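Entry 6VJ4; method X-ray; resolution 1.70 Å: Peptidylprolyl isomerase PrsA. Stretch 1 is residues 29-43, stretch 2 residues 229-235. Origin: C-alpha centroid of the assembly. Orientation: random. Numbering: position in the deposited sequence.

Stretch 1, residues 29-43: LYEMIAQDVITKKYK
Stretch 2 229-235: LLQSELK

Residues 29-41 form a helix that enters from earlier in the chain, with phi between -84° and -50° and psi between -56° and -27°. Its i to i+4 ladder includes Ala-34 N to Tyr-30 O at 2.7 Å and Tyr-42 N to Ile-38 O at 2.8 Å; the Ile-38 N to Ala-34 O bond, at 3.4 Å, is weak. Tyr-42, at -106/84, is the first residue to leave helical phi/psi. Residues 229-235 are helical throughout, within a longer helix, with Glu-233 N to Leu-229 O at 3.0 Å and Leu-234 N to Leu-230 O at 2.9 Å. The two axes approach to 10.1 Å, and their N-to-C directions differ by 80° (signed crossing angle +80°). Two CA pairs set the register: Ala-34 CA to Leu-230 CA at 7.3 Å and Val-37 CA to Leu-234 CA at 7.1 Å. Contacts within 4.5 Å run from Tyr-30 to Tyr-42 on the first stretch but involve only Leu-230, Glu-233 and Leu-234 on the second, and 448 Å² is buried over both sides.

Leu-230 and Leu-234, one turn apart, supply much of the apolar packing. Both CA-to-CB bonds point sideways, but the rotamers (Leu-230 t, p; Leu-234 m, t) bring the methyls nearer the first helix. Leu-230 CD2 lies 3.9 Å from Ala-34 CB, while Leu-230 CD1 lies 3.7 Å from Ile-38 CG1. The single methyl of Ala-34 suits this close passage, where Leu-230 CD1 also comes within 3.8 Å of the backbone Ala-34 O. Ile-38 (m, m) turns its end inward, placing CD1 3.8 Å from Glu-233 CG. Val-37 (chi1 t) points toward the second helix, and its CG2 meets Leu-234 CD2 at 3.6 Å. Tyr-30 (chi1 166°, chi2 77°) reaches in from a sideways CB: its OH is 3.9 Å from Leu-230 CD2, and its CE1 is 4.4 Å from Leu-234 CD1, which lies oblique to the ring.

Glu-233 provides the polar anchor and has the largest covered area, 93 Å². Its CA-to-CB bond points toward the first stretch; chi1 lies between wells at -149°, with chi2 63° and chi3 -70°. Tyr-42 (chi1 m, chi2 -81°) donates from OH to Glu-233 OE2 at 2.6 Å, the acceptor lying at the ring edge, near its plane. Lys-41, fully extended (t, t, t, t), donates from NZ to Glu-233 OE1 at 3.2 Å in a salt bridge, with a weak bond from Lys-41 NZ to Glu-233 OE2 at 3.4 Å. A phenol donor and an ammonium group thus compensate the carboxylate of the buried Glu-233, while Lys-41 itself remains exposed.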

ATOM      1  N   LEU A  29      -7.492   4.543   6.257  1.00106.17           N
ATOM      2  CA  LEU A  29      -6.335   4.716   5.395  1.00100.48           C
ATOM      3  C   LEU A  29      -6.422   3.716   4.236  1.00 97.73           C
ATOM      4  O   LEU A  29      -6.173   4.124   3.082  1.00 90.85           O
ATOM      5  CB  LEU A  29      -5.060   4.498   6.214  1.00 98.86           C
ATOM      6  CG  LEU A  29      -3.750   4.694   5.453  1.00 98.81           C
ATOM      7  CD1 LEU A  29      -3.638   6.114   4.917  1.00101.60           C
ATOM      8  CD2 LEU A  29      -2.558   4.365   6.337  1.00 98.42           C
ATOM      9  N   TYR A  30      -6.745   2.455   4.548  1.00 97.50           N
ATOM     10  CA  TYR A  30      -6.905   1.392   3.519  1.00 96.67           C
ATOM     11  C   TYR A  30      -7.862   1.893   2.432  1.00 91.43           C
ATOM     12  O   TYR A  30      -7.559   1.716   1.237  1.00 90.80           O
ATOM     13  CB  TYR A  30      -7.394   0.097   4.175  1.00103.45           C
ATOM     14  CG  TYR A  30      -7.912  -0.961   3.228  1.00108.65           C
ATOM     15  CD1 TYR A  30      -7.048  -1.746   2.482  1.00108.05           C
ATOM     16  CD2 TYR A  30      -9.272  -1.206   3.110  1.00112.73           C
ATOM     17  CE1 TYR A  30      -7.519  -2.726   1.622  1.00107.48           C
ATOM     18  CE2 TYR A  30      -9.761  -2.185   2.259  1.00110.69           C
ATOM     19  CZ  TYR A  30      -8.880  -2.947   1.512  1.00109.17           C
ATOM     20  OH  TYR A  30      -9.355  -3.912   0.672  1.00112.65           O
ATOM     21  N   GLU A  31      -8.964   2.524   2.853  1.00 90.89           N
ATOM     22  CA  GLU A  31      -9.999   3.070   1.933  1.00 89.45           C
ATOM     23  C   GLU A  31      -9.347   4.064   0.972  1.00 84.68           C
ATOM     24  O   GLU A  31      -9.429   3.904  -0.243  1.00 83.60           O
ATOM     25  CB  GLU A  31     -11.122   3.725   2.744  1.00 96.25           C
ATOM     26  CG  GLU A  31     -12.283   4.227   1.903  1.00100.75           C
ATOM     27  CD  GLU A  31     -13.427   4.833   2.701  1.00109.49           C
ATOM     28  OE1 GLU A  31     -13.253   5.048   3.918  1.00117.36           O
ATOM     29  OE2 GLU A  31     -14.496   5.079   2.106  1.00114.15           O
HETATM   30  N   MSE A  32      -8.682   5.076   1.537  1.00 81.25           N
HETATM   31  CA  MSE A  32      -8.024   6.110   0.755  1.00 81.02           C
HETATM   32  C   MSE A  32      -7.139   5.480  -0.319  1.00 76.85           C
HETATM   33  O   MSE A  32      -7.272   5.799  -1.497  1.00 77.53           O
HETATM   34  CB  MSE A  32      -7.190   7.006   1.675  1.00 82.53           C
HETATM   35  CG  MSE A  32      -6.449   8.118   0.968  1.00 85.14           C
HETATM   36 SE   MSE A  32      -5.383   9.148   2.255  1.00 92.16          SE
HETATM   37  CE  MSE A  32      -6.365  10.775   2.773  1.00100.27           C
ATOM     38  N   ILE A  33      -6.239   4.586   0.108  1.00 73.57           N
ATOM     39  CA  ILE A  33      -5.298   3.930  -0.787  1.00 73.12           C
ATOM     40  C   ILE A  33      -6.052   3.075  -1.815  1.00 72.69           C
ATOM     41  O   ILE A  33      -5.839   3.292  -3.031  1.00 65.98           O
ATOM     42  CB  ILE A  33      -4.282   3.099   0.022  1.00 74.26           C
ATOM     43  CG1 ILE A  33      -3.386   4.008   0.867  1.00 75.34           C
ATOM     44  CG2 ILE A  33      -3.471   2.191  -0.895  1.00 75.61           C
ATOM     45  CD1 ILE A  33      -2.381   3.274   1.718  1.00 77.90           C
ATOM     46  N   ALA A  34      -6.885   2.141  -1.344  1.00 71.57           N
ATOM     47  CA  ALA A  34      -7.649   1.240  -2.240  1.00 70.92           C
ATOM     48  C   ALA A  34      -8.414   2.064  -3.282  1.00 70.70           C
ATOM     49  O   ALA A  34      -8.415   1.668  -4.469  1.00 68.47           O
ATOM     50  CB  ALA A  34      -8.584   0.376  -1.429  1.00 73.99           C
ATOM     51  N   GLN A  35      -9.016   3.178  -2.853  1.00 70.28           N
ATOM     52  CA  GLN A  35      -9.801   4.054  -3.764  1.00 71.83           C
ATOM     53  C   GLN A  35      -8.849   4.800  -4.707  1.00 72.06           C
ATOM     54  O   GLN A  35      -9.217   4.975  -5.886  1.00 68.15           O
ATOM     55  CB  GLN A  35     -10.682   5.022  -2.967  1.00 78.87           C
ATOM     56  CG  GLN A  35     -11.797   4.334  -2.185  1.00 81.08           C
ATOM     57  CD  GLN A  35     -12.792   5.296  -1.581  1.00 84.71           C
ATOM     58  OE1 GLN A  35     -12.681   6.514  -1.722  1.00 88.73           O
ATOM     59  NE2 GLN A  35     -13.787   4.749  -0.904  1.00 83.93           N
ATOM     60  N   ASP A  36      -7.673   5.206  -4.215  1.00 67.08           N
ATOM     61  CA  ASP A  36      -6.696   5.949  -5.062  1.00 73.71           C
ATOM     62  C   ASP A  36      -6.205   5.064  -6.215  1.00 68.35           C
ATOM     63  O   ASP A  36      -6.061   5.590  -7.334  1.00 69.63           O
ATOM     64  CB  ASP A  36      -5.514   6.480  -4.243  1.00 77.84           C
ATOM     65  CG  ASP A  36      -5.799   7.784  -3.515  1.00 83.93           C
ATOM     66  OD1 ASP A  36      -6.936   7.944  -3.018  1.00 89.11           O
ATOM     67  OD2 ASP A  36      -4.891   8.640  -3.472  1.00 91.06           O
ATOM     68  N   VAL A  37      -5.933   3.785  -5.946  1.00 65.62           N
ATOM     69  CA  VAL A  37      -5.441   2.849  -7.003  1.00 63.37           C
ATOM     70  C   VAL A  37      -6.511   2.721  -8.095  1.00 58.76           C
ATOM     71  O   VAL A  37      -6.164   2.899  -9.277  1.00 59.60           O
ATOM     72  CB  VAL A  37      -5.073   1.475  -6.409  1.00 64.28           C
ATOM     73  CG1 VAL A  37      -4.726   0.460  -7.491  1.00 63.04           C
ATOM     74  CG2 VAL A  37      -3.940   1.588  -5.401  1.00 65.71           C
ATOM     75  N   ILE A  38      -7.762   2.453  -7.708  1.00 55.17           N
ATOM     76  CA  ILE A  38      -8.872   2.276  -8.695  1.00 52.25           C
ATOM     77  C   ILE A  38      -9.156   3.593  -9.425  1.00 51.84           C
ATOM     78  O   ILE A  38      -9.211   3.569 -10.672  1.00 50.01           O
ATOM     79  CB  ILE A  38     -10.131   1.737  -7.990  1.00 52.75           C
ATOM     80  CG1 ILE A  38      -9.852   0.388  -7.325  1.00 55.38           C
ATOM     81  CG2 ILE A  38     -11.314   1.668  -8.946  1.00 52.22           C
ATOM     82  CD1 ILE A  38      -9.276  -0.653  -8.261  1.00 57.54           C
ATOM     83  N   THR A  39      -9.310   4.692  -8.680  1.00 52.00           N
ATOM     84  CA  THR A  39      -9.666   6.006  -9.288  1.00 53.83           C
ATOM     85  C   THR A  39      -8.545   6.512 -10.201  1.00 54.07           C
ATOM     86  O   THR A  39      -8.862   7.285 -11.122  1.00 53.15           O
ATOM     87  CB  THR A  39     -10.017   7.037  -8.208  1.00 56.16           C
ATOM     88  OG1 THR A  39      -8.916   7.130  -7.304  1.00 55.15           O
ATOM     89  CG2 THR A  39     -11.278   6.680  -7.453  1.00 55.08           C
ATOM     90  N   LYS A  40      -7.293   6.117  -9.949  1.00 57.55           N
ATOM     91  CA  LYS A  40      -6.172   6.585 -10.810  1.00 63.81           C
ATOM     92  C   LYS A  40      -6.140   5.761 -12.104  1.00 60.84           C
ATOM     93  O   LYS A  40      -5.922   6.366 -13.176  1.00 59.41           O
ATOM     94  CB  LYS A  40      -4.819   6.470 -10.097  1.00 67.08           C
ATOM     95  CG  LYS A  40      -3.633   7.002 -10.895  1.00 77.04           C
ATOM     96  CD  LYS A  40      -2.284   6.739 -10.255  1.00 81.66           C
ATOM     97  CE  LYS A  40      -1.131   7.321 -11.046  1.00 87.68           C
ATOM     98  NZ  LYS A  40      -1.183   8.801 -11.083  1.00 94.19           N
ATOM     99  N   LYS A  41      -6.334   4.441 -12.004  1.00 57.58           N
ATOM    100  CA  LYS A  41      -6.253   3.552 -13.199  1.00 58.08           C
ATOM    101  C   LYS A  41      -7.520   3.667 -14.055  1.00 55.93           C
ATOM    102  O   LYS A  41      -7.391   3.699 -15.297  1.00 56.53           O
ATOM    103  CB  LYS A  41      -6.033   2.092 -12.790  1.00 58.51           C
ATOM    104  CG  LYS A  41      -5.911   1.136 -13.970  1.00 62.16           C
ATOM    105  CD  LYS A  41      -5.542  -0.280 -13.612  1.00 65.85           C
ATOM    106  CE  LYS A  41      -5.440  -1.158 -14.843  1.00 70.45           C
ATOM    107  NZ  LYS A  41      -5.142  -2.568 -14.498  1.00 75.51           N
ATOM    108  N   TYR A  42      -8.693   3.687 -13.420  1.00 53.41           N
ATOM    109  CA  TYR A  42      -9.986   3.752 -14.151  1.00 51.84           C
ATOM    110  C   TYR A  42     -10.559   5.161 -14.001  1.00 52.93           C
ATOM    111  O   TYR A  42     -11.431   5.389 -13.143  1.00 50.31           O
ATOM    112  CB  TYR A  42     -10.903   2.643 -13.642  1.00 49.69           C
ATOM    113  CG  TYR A  42     -10.294   1.273 -13.782  1.00 52.03           C
ATOM    114  CD1 TYR A  42     -10.328   0.605 -14.996  1.00 51.54           C
ATOM    115  CD2 TYR A  42      -9.640   0.665 -12.724  1.00 51.21           C
ATOM    116  CE1 TYR A  42      -9.752  -0.644 -15.147  1.00 53.00           C
ATOM    117  CE2 TYR A  42      -9.070  -0.590 -12.856  1.00 55.11           C
ATOM    118  CZ  TYR A  42      -9.125  -1.247 -14.074  1.00 53.59           C
ATOM    119  OH  TYR A  42      -8.569  -2.485 -14.233  1.00 57.90           O
ATOM    120  N   LYS A  43     -10.100   6.055 -14.874  1.00 51.97           N
ATOM    121  CA  LYS A  43     -10.433   7.500 -14.810  1.00 57.19           C
ATOM    122  C   LYS A  43     -11.880   7.771 -15.226  1.00 57.51           C
ATOM    123  O   LYS A  43     -12.340   7.217 -16.244  1.00 54.05           O
ATOM    124  CB  LYS A  43      -9.465   8.305 -15.686  1.00 62.31           C
ATOM    125  CG  LYS A  43      -8.056   8.430 -15.120  1.00 68.26           C
ATOM    126  CD  LYS A  43      -7.097   9.194 -16.002  1.00 73.99           C
ATOM    127  CE  LYS A  43      -5.819   9.573 -15.281  1.00 79.73           C
ATOM    128  NZ  LYS A  43      -5.165   8.400 -14.655  1.00 77.66           N
ATOM    129  N   LEU A 229     -11.380  -8.235  -7.307  1.00 66.89           N
ATOM    130  CA  LEU A 229     -10.799  -7.370  -8.372  1.00 66.96           C
ATOM    131  C   LEU A 229      -9.940  -6.286  -7.718  1.00 65.78           C
ATOM    132  O   LEU A 229      -8.922  -5.898  -8.314  1.00 66.67           O
ATOM    133  CB  LEU A 229     -11.934  -6.753  -9.198  1.00 68.04           C
ATOM    134  CG  LEU A 229     -11.516  -5.724 -10.250  1.00 69.91           C
ATOM    135  CD1 LEU A 229     -10.444  -6.279 -11.175  1.00 72.50           C
ATOM    136  CD2 LEU A 229     -12.719  -5.259 -11.055  1.00 69.50           C
ATOM    137  N   LEU A 230     -10.353  -5.811  -6.541  1.00 65.27           N
ATOM    138  CA  LEU A 230      -9.568  -4.774  -5.820  1.00 67.47           C
ATOM    139  C   LEU A 230      -8.257  -5.396  -5.316  1.00 70.36           C
ATOM    140  O   LEU A 230      -7.193  -4.798  -5.566  1.00 72.20           O
ATOM    141  CB  LEU A 230     -10.415  -4.210  -4.674  1.00 67.56           C
ATOM    142  CG  LEU A 230      -9.741  -3.155  -3.796  1.00 70.44           C
ATOM    143  CD1 LEU A 230      -9.145  -2.031  -4.630  1.00 71.35           C
ATOM    144  CD2 LEU A 230     -10.727  -2.600  -2.780  1.00 72.09           C
ATOM    145  N   GLN A 231      -8.331  -6.570  -4.676  1.00 74.15           N
ATOM    146  CA  GLN A 231      -7.125  -7.261  -4.135  1.00 80.54           C
ATOM    147  C   GLN A 231      -6.131  -7.554  -5.267  1.00 80.06           C
ATOM    148  O   GLN A 231      -4.915  -7.386  -5.046  1.00 79.72           O
ATOM    149  CB  GLN A 231      -7.516  -8.566  -3.439  1.00 87.56           C
ATOM    150  CG  GLN A 231      -8.402  -8.375  -2.215  1.00 91.03           C
ATOM    151  CD  GLN A 231      -8.842  -9.694  -1.621  1.00 96.35           C
ATOM    152  OE1 GLN A 231      -8.467 -10.767  -2.092  1.00 96.82           O
ATOM    153  NE2 GLN A 231      -9.651  -9.623  -0.577  1.00100.04           N
ATOM    154  N   SER A 232      -6.630  -7.997  -6.424  1.00 80.07           N
ATOM    155  CA  SER A 232      -5.742  -8.309  -7.575  1.00 84.17           C
ATOM    156  C   SER A 232      -5.114  -7.017  -8.109  1.00 84.34           C
ATOM    157  O   SER A 232      -3.922  -7.046  -8.459  1.00 87.75           O
ATOM    158  CB  SER A 232      -6.482  -9.048  -8.660  1.00 84.74           C
ATOM    159  OG  SER A 232      -7.559  -8.270  -9.161  1.00 85.76           O
ATOM    160  N   GLU A 233      -5.885  -5.925  -8.139  1.00 72.41           N
ATOM    161  CA  GLU A 233      -5.399  -4.618  -8.662  1.00 72.43           C
ATOM    162  C   GLU A 233      -4.273  -4.100  -7.754  1.00 73.06           C
ATOM    163  O   GLU A 233      -3.246  -3.629  -8.289  1.00 66.61           O
ATOM    164  CB  GLU A 233      -6.568  -3.637  -8.760  1.00 75.87           C
ATOM    165  CG  GLU A 233      -6.424  -2.622  -9.877  1.00 81.21           C
ATOM    166  CD  GLU A 233      -6.386  -3.229 -11.272  1.00 80.62           C
ATOM    167  OE1 GLU A 233      -5.385  -3.883 -11.605  1.00 82.67           O
ATOM    168  OE2 GLU A 233      -7.387  -3.096 -11.999  1.00 82.98           O
ATOM    169  N   LEU A 234      -4.454  -4.188  -6.433  1.00 74.47           N
ATOM    170  CA  LEU A 234      -3.383  -3.773  -5.487  1.00 80.21           C
ATOM    171  C   LEU A 234      -2.156  -4.667  -5.711  1.00 79.76           C
ATOM    172  O   LEU A 234      -1.033  -4.133  -5.708  1.00 80.59           O
ATOM    173  CB  LEU A 234      -3.895  -3.888  -4.047  1.00 81.63           C
ATOM    174  CG  LEU A 234      -5.119  -3.039  -3.701  1.00 82.56           C
ATOM    175  CD1 LEU A 234      -5.587  -3.318  -2.279  1.00 82.88           C
ATOM    176  CD2 LEU A 234      -4.833  -1.558  -3.884  1.00 83.14           C
ATOM    177  N   LYS A 235      -2.375  -5.973  -5.919  1.00 82.22           N
ATOM    178  CA  LYS A 235      -1.271  -6.950  -6.140  1.00 84.37           C
ATOM    179  C   LYS A 235      -0.529  -6.608  -7.440  1.00 78.66           C
ATOM    180  O   LYS A 235       0.714  -6.702  -7.445  1.00 78.67           O
ATOM    181  CB  LYS A 235      -1.820  -8.381  -6.160  1.00 88.83           C
ATOM    182  CG  LYS A 235      -0.765  -9.478  -6.243  1.00 91.22           C
ATOM    183  CD  LYS A 235      -1.334 -10.877  -6.149  1.00 93.96           C
ATOM    184  CE  LYS A 235      -0.266 -11.950  -6.184  1.00 94.58           C
ATOM    185  NZ  LYS A 235      -0.852 -13.304  -6.064  1.00 97.00           N
TER